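Local coordinates for type III secretion system effector protein ExoU (Pseudomonas fluorescens, PDB 4QMK), which is a secreted effector that probably acts as a patatin-like phospholipase on host membranes, directed to the plasma membrane by a domain that binds phosphatidylinositol 4,5-bisphosphate, at residues A[479-491]-A[526-538]. Residues are numbered along the deposited sequence; the frame is centred on the assembly and turned at random.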
loop_
_atom_site.group_PDB
_atom_site.type_symbol
_atom_site.label_atom_id
_atom_site.label_comp_id
_atom_site.label_asym_id
_atom_site.label_seq_id
_atom_site.Cartn_x
_atom_site.Cartn_y
_atom_site.Cartn_z
ATOM N N ALA A 479 0.526 34.047 17.966
ATOM C CA ALA A 479 0.619 34.291 16.540
ATOM C C ALA A 479 0.636 32.969 15.806
ATOM O O ALA A 479 0.048 32.883 14.721
ATOM C CB ALA A 479 1.864 35.085 16.223
ATOM N N LEU A 480 1.316 31.936 16.359
ATOM C CA LEU A 480 1.366 30.606 15.687
ATOM C C LEU A 480 -0.009 30.001 15.684
ATOM O O LEU A 480 -0.416 29.384 14.704
ATOM C CB LEU A 480 2.389 29.626 16.324
ATOM C CG LEU A 480 3.846 30.028 16.136
ATOM C CD1 LEU A 480 4.776 29.350 17.114
ATOM C CD2 LEU A 480 4.295 29.785 14.705
ATOM N N GLN A 481 -0.737 30.172 16.779
ATOM C CA GLN A 481 -2.128 29.696 16.837
ATOM C C GLN A 481 -2.959 30.379 15.758
ATOM O O GLN A 481 -3.667 29.710 15.019
ATOM C CB GLN A 481 -2.712 29.918 18.205
ATOM C CG GLN A 481 -4.118 29.355 18.344
ATOM C CD GLN A 481 -4.184 27.850 18.088
ATOM O OE1 GLN A 481 -3.515 27.078 18.777
ATOM N NE2 GLN A 481 -5.039 27.418 17.140
ATOM N N ALA A 482 -2.840 31.698 15.616
ATOM C CA ALA A 482 -3.578 32.434 14.550
ATOM C C ALA A 482 -3.223 31.873 13.172
ATOM O O ALA A 482 -4.048 31.779 12.293
ATOM C CB ALA A 482 -3.283 33.953 14.605
ATOM N N LEU A 483 -1.984 31.508 12.979
ATOM C CA LEU A 483 -1.554 30.974 11.674
ATOM C C LEU A 483 -2.195 29.652 11.453
ATOM O O LEU A 483 -2.704 29.393 10.363
ATOM C CB LEU A 483 -0.034 30.818 11.592
ATOM C CG LEU A 483 0.476 30.298 10.279
ATOM C CD1 LEU A 483 0.079 31.267 9.186
ATOM C CD2 LEU A 483 1.978 30.126 10.315
ATOM N N ASP A 484 -2.137 28.784 12.461
ATOM C CA ASP A 484 -2.776 27.477 12.338
ATOM C C ASP A 484 -4.262 27.648 11.994
ATOM O O ASP A 484 -4.790 26.955 11.120
ATOM C CB ASP A 484 -2.633 26.668 13.627
ATOM C CG ASP A 484 -3.239 25.286 13.511
ATOM O OD1 ASP A 484 -2.695 24.435 12.765
ATOM O OD2 ASP A 484 -4.258 25.049 14.158
ATOM N N THR A 485 -4.918 28.587 12.672
ATOM C CA THR A 485 -6.334 28.841 12.432
ATOM C C THR A 485 -6.597 29.277 11.009
ATOM O O THR A 485 -7.530 28.802 10.373
ATOM C CB THR A 485 -6.903 29.898 13.396
ATOM O OG1 THR A 485 -7.055 29.323 14.703
ATOM C CG2 THR A 485 -8.272 30.393 12.920
ATOM N N ALA A 486 -5.794 30.193 10.498
ATOM C CA ALA A 486 -6.003 30.654 9.137
ATOM C C ALA A 486 -5.874 29.523 8.117
ATOM O O ALA A 486 -6.550 29.540 7.115
ATOM C CB ALA A 486 -5.056 31.787 8.814
ATOM N N ILE A 487 -4.989 28.547 8.378
ATOM C CA ILE A 487 -4.812 27.394 7.503
ATOM C C ILE A 487 -6.079 26.544 7.586
ATOM O O ILE A 487 -6.600 26.130 6.562
ATOM C CB ILE A 487 -3.625 26.493 7.915
ATOM C CG1 ILE A 487 -2.293 27.247 8.059
ATOM C CG2 ILE A 487 -3.454 25.367 6.918
ATOM C CD1 ILE A 487 -1.636 27.638 6.757
ATOM N N ALA A 488 -6.552 26.241 8.804
ATOM C CA ALA A 488 -7.824 25.518 8.993
ATOM C C ALA A 488 -8.981 26.185 8.242
ATOM O O ALA A 488 -9.733 25.511 7.577
ATOM C CB ALA A 488 -8.171 25.405 10.474
ATOM N N GLU A 489 -9.088 27.510 8.343
ATOM C CA GLU A 489 -10.104 28.305 7.634
ATOM C C GLU A 489 -10.038 28.117 6.131
ATOM O O GLU A 489 -11.038 27.882 5.497
ATOM C CB GLU A 489 -9.923 29.810 7.894
ATOM C CG GLU A 489 -9.957 30.280 9.356
ATOM C CD GLU A 489 -11.329 30.244 9.989
ATOM O OE1 GLU A 489 -12.303 30.006 9.243
ATOM O OE2 GLU A 489 -11.432 30.442 11.238
ATOM N N ALA A 490 -8.867 28.270 5.548
ATOM C CA ALA A 490 -8.690 28.095 4.105
ATOM C C ALA A 490 -9.032 26.676 3.646
ATOM O O ALA A 490 -9.479 26.492 2.513
ATOM C CB ALA A 490 -7.252 28.432 3.689
ATOM N N ASN A 491 -8.784 25.677 4.504
ATOM C CA ASN A 491 -9.098 24.272 4.182
ATOM C C ASN A 491 -10.583 23.941 4.216
ATOM O O ASN A 491 -10.985 22.900 3.701
ATOM C CB ASN A 491 -8.324 23.292 5.085
ATOM C CG ASN A 491 -6.848 23.151 4.679
ATOM O OD1 ASN A 491 -6.496 23.224 3.501
ATOM N ND2 ASN A 491 -5.995 22.914 5.661
ATOM N N ARG A 526 9.680 26.498 14.421
ATOM C CA ARG A 526 8.355 26.079 15.033
ATOM C C ARG A 526 7.372 25.709 13.981
ATOM O O ARG A 526 6.561 24.807 14.171
ATOM C CB ARG A 526 7.763 27.143 15.921
ATOM C CG ARG A 526 8.616 27.536 17.130
ATOM C CD ARG A 526 9.018 26.420 18.086
ATOM N NE ARG A 526 9.879 25.304 17.606
ATOM C CZ ARG A 526 11.212 25.298 17.524
ATOM N NH1 ARG A 526 11.834 24.168 17.161
ATOM N NH2 ARG A 526 11.934 26.394 17.777
ATOM N N LEU A 527 7.499 26.356 12.829
ATOM C CA LEU A 527 6.686 25.987 11.683
ATOM C C LEU A 527 7.009 24.597 11.173
ATOM O O LEU A 527 6.211 24.088 10.367
ATOM C CB LEU A 527 6.821 27.001 10.534
ATOM C CG LEU A 527 5.843 28.135 10.582
ATOM C CD1 LEU A 527 5.990 28.901 11.860
ATOM C CD2 LEU A 527 6.072 29.082 9.445
ATOM N N ASN A 528 8.179 24.029 11.540
ATOM C CA ASN A 528 8.555 22.658 11.121
ATOM C C ASN A 528 8.205 21.596 12.194
ATOM O O ASN A 528 8.678 20.471 12.127
ATOM C CB ASN A 528 10.038 22.507 10.744
ATOM C CG ASN A 528 10.385 23.117 9.388
ATOM O OD1 ASN A 528 10.463 22.412 8.384
ATOM N ND2 ASN A 528 10.654 24.401 9.360
ATOM N N ALA A 529 7.396 21.974 13.177
ATOM C CA ALA A 529 6.995 21.029 14.276
ATOM C C ALA A 529 6.578 19.743 13.626
ATOM O O ALA A 529 5.807 19.736 12.703
ATOM C CB ALA A 529 5.863 21.604 15.094
ATOM N N PRO A 530 7.119 18.631 14.069
ATOM C CA PRO A 530 6.862 17.367 13.362
ATOM C C PRO A 530 5.440 16.944 12.958
ATOM O O PRO A 530 5.200 16.681 11.775
ATOM C CB PRO A 530 7.503 16.346 14.279
ATOM C CG PRO A 530 8.698 17.070 14.788
ATOM C CD PRO A 530 8.306 18.520 14.927
ATOM N N GLY A 531 4.494 16.861 13.874
ATOM C CA GLY A 531 3.167 16.354 13.455
ATOM C C GLY A 531 2.142 17.404 13.048
ATOM O O GLY A 531 0.948 17.139 12.977
ATOM N N GLN A 532 2.609 18.591 12.722
ATOM C CA GLN A 532 1.707 19.676 12.511
ATOM C C GLN A 532 1.363 19.757 11.018
ATOM O O GLN A 532 2.083 20.310 10.177
ATOM C CB GLN A 532 2.312 20.884 13.211
ATOM C CG GLN A 532 1.872 22.252 12.801
ATOM C CD GLN A 532 0.389 22.473 12.669
ATOM O OE1 GLN A 532 -0.226 21.998 11.701
ATOM N NE2 GLN A 532 -0.155 23.345 13.522
ATOM N N ARG A 533 0.240 19.131 10.711
ATOM C CA ARG A 533 -0.247 18.965 9.359
ATOM C C ARG A 533 -0.449 20.285 8.620
ATOM O O ARG A 533 0.056 20.478 7.504
ATOM C CB ARG A 533 -1.540 18.119 9.402
ATOM C CG ARG A 533 -2.063 17.684 8.049
ATOM C CD ARG A 533 -1.117 16.661 7.416
ATOM N NE ARG A 533 -1.235 16.606 5.955
ATOM C CZ ARG A 533 -0.589 17.404 5.082
ATOM N NH1 ARG A 533 0.247 18.367 5.482
ATOM N NH2 ARG A 533 -0.789 17.234 3.780
ATOM N N ASN A 534 -1.146 21.224 9.252
ATOM C CA ASN A 534 -1.417 22.492 8.621
ATOM C C ASN A 534 -0.129 23.222 8.260
ATOM O O ASN A 534 -0.044 23.803 7.178
ATOM C CB ASN A 534 -2.279 23.378 9.526
ATOM C CG ASN A 534 -3.661 22.866 9.689
ATOM O OD1 ASN A 534 -4.115 22.012 8.937
ATOM N ND2 ASN A 534 -4.343 23.357 10.702
ATOM N N PHE A 535 0.841 23.213 9.182
ATOM C CA PHE A 535 2.108 23.827 8.912
ATOM C C PHE A 535 2.798 23.155 7.724
ATOM O O PHE A 535 3.350 23.844 6.841
ATOM C CB PHE A 535 3.036 23.904 10.141
ATOM C CG PHE A 535 2.538 24.819 11.259
ATOM C CD1 PHE A 535 1.489 25.738 11.058
ATOM C CD2 PHE A 535 3.186 24.843 12.476
ATOM C CE1 PHE A 535 1.097 26.611 12.051
ATOM C CE2 PHE A 535 2.770 25.703 13.492
ATOM C CZ PHE A 535 1.733 26.603 13.270
ATOM N N GLN A 536 2.721 21.838 7.658
ATOM C CA GLN A 536 3.309 21.106 6.536
ATOM C C GLN A 536 2.711 21.577 5.207
ATOM O O GLN A 536 3.444 21.847 4.270
ATOM C CB GLN A 536 3.132 19.586 6.721
ATOM C CG GLN A 536 4.142 18.961 7.665
ATOM C CD GLN A 536 5.561 19.001 7.087
ATOM O OE1 GLN A 536 5.761 18.790 5.887
ATOM N NE2 GLN A 536 6.545 19.276 7.927
ATOM N N GLN A 537 1.391 21.691 5.108
ATOM C CA GLN A 537 0.800 22.155 3.827
ATOM C C GLN A 537 1.336 23.532 3.464
ATOM O O GLN A 537 1.622 23.811 2.295
ATOM C CB GLN A 537 -0.706 22.342 3.879
ATOM C CG GLN A 537 -1.558 21.188 4.305
ATOM C CD GLN A 537 -3.026 21.604 4.368
ATOM O OE1 GLN A 537 -3.691 21.422 5.401
ATOM N NE2 GLN A 537 -3.525 22.206 3.286
ATOM N N LEU A 538 1.410 24.407 4.465
ATOM C CA LEU A 538 1.890 25.749 4.232
ATOM C C LEU A 538 3.331 25.680 3.773
ATOM O O LEU A 538 3.711 26.397 2.845
ATOM C CB LEU A 538 1.750 26.630 5.465
ATOM C CG LEU A 538 2.339 28.019 5.226
ATOM C CD1 LEU A 538 1.639 28.791 4.125
ATOM C CD2 LEU A 538 2.341 28.800 6.517
#
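Asp484 gathers two amides of the 526-538 segment on one oxygen, and so illustrates how a helix start can be fixed by the helix it packs against. Asn534 ND2 and Gln532 NE2 each lie 2.9 Å from Asp484 OD1 and donate to it from opposite faces of the carboxylate, each well out of its plane. The Gln532 bond is the straighter, at 165°. Asp484 holds its CG opposite the backbone N, which carries the carboxylate across to these donors. Gln532 is the N-cap of the 533-544 helix: OE1 accepts from Phe535 N at 3.0 Å, leaving NE2 for Asp484. One side chain thus caps its own helix and ties it to the 464-491 helix.

A second polar link is reciprocal. The side-chain amides of Asn491 and Gln537 exchange two hydrogen bonds, Gln537 NE2 reaching Asn491 OD1 on an in-plane lone pair in a nearly linear bond (174°), while Asn491 ND2 returns to Gln537 OE1 at 2.8 Å.

The same Asn534 is a knob in the hole formed by Asp484, Ile487, Ala488 and Asn491, its CB 3.5 Å from Ile487 CG2. The apolar contacts continue through Ile487 CD1 against Leu538 CB and through Leu483 CD2, which meets both Leu538 and Phe535. The Phe535 ring turns an edge to Leu480 O, and Leu480 CD2 packs on Leu527 CD1.

The two helix segments cross at 75°, with axes 9.4 Å apart. Leu510 and Leu503 of helix 501-513 also pack on the 464-491 helix, against Leu483 and Ile487 respectively, while Leu527 rests on Ala560 of helix 555-585, placing the contact within an all-helical part of the chain.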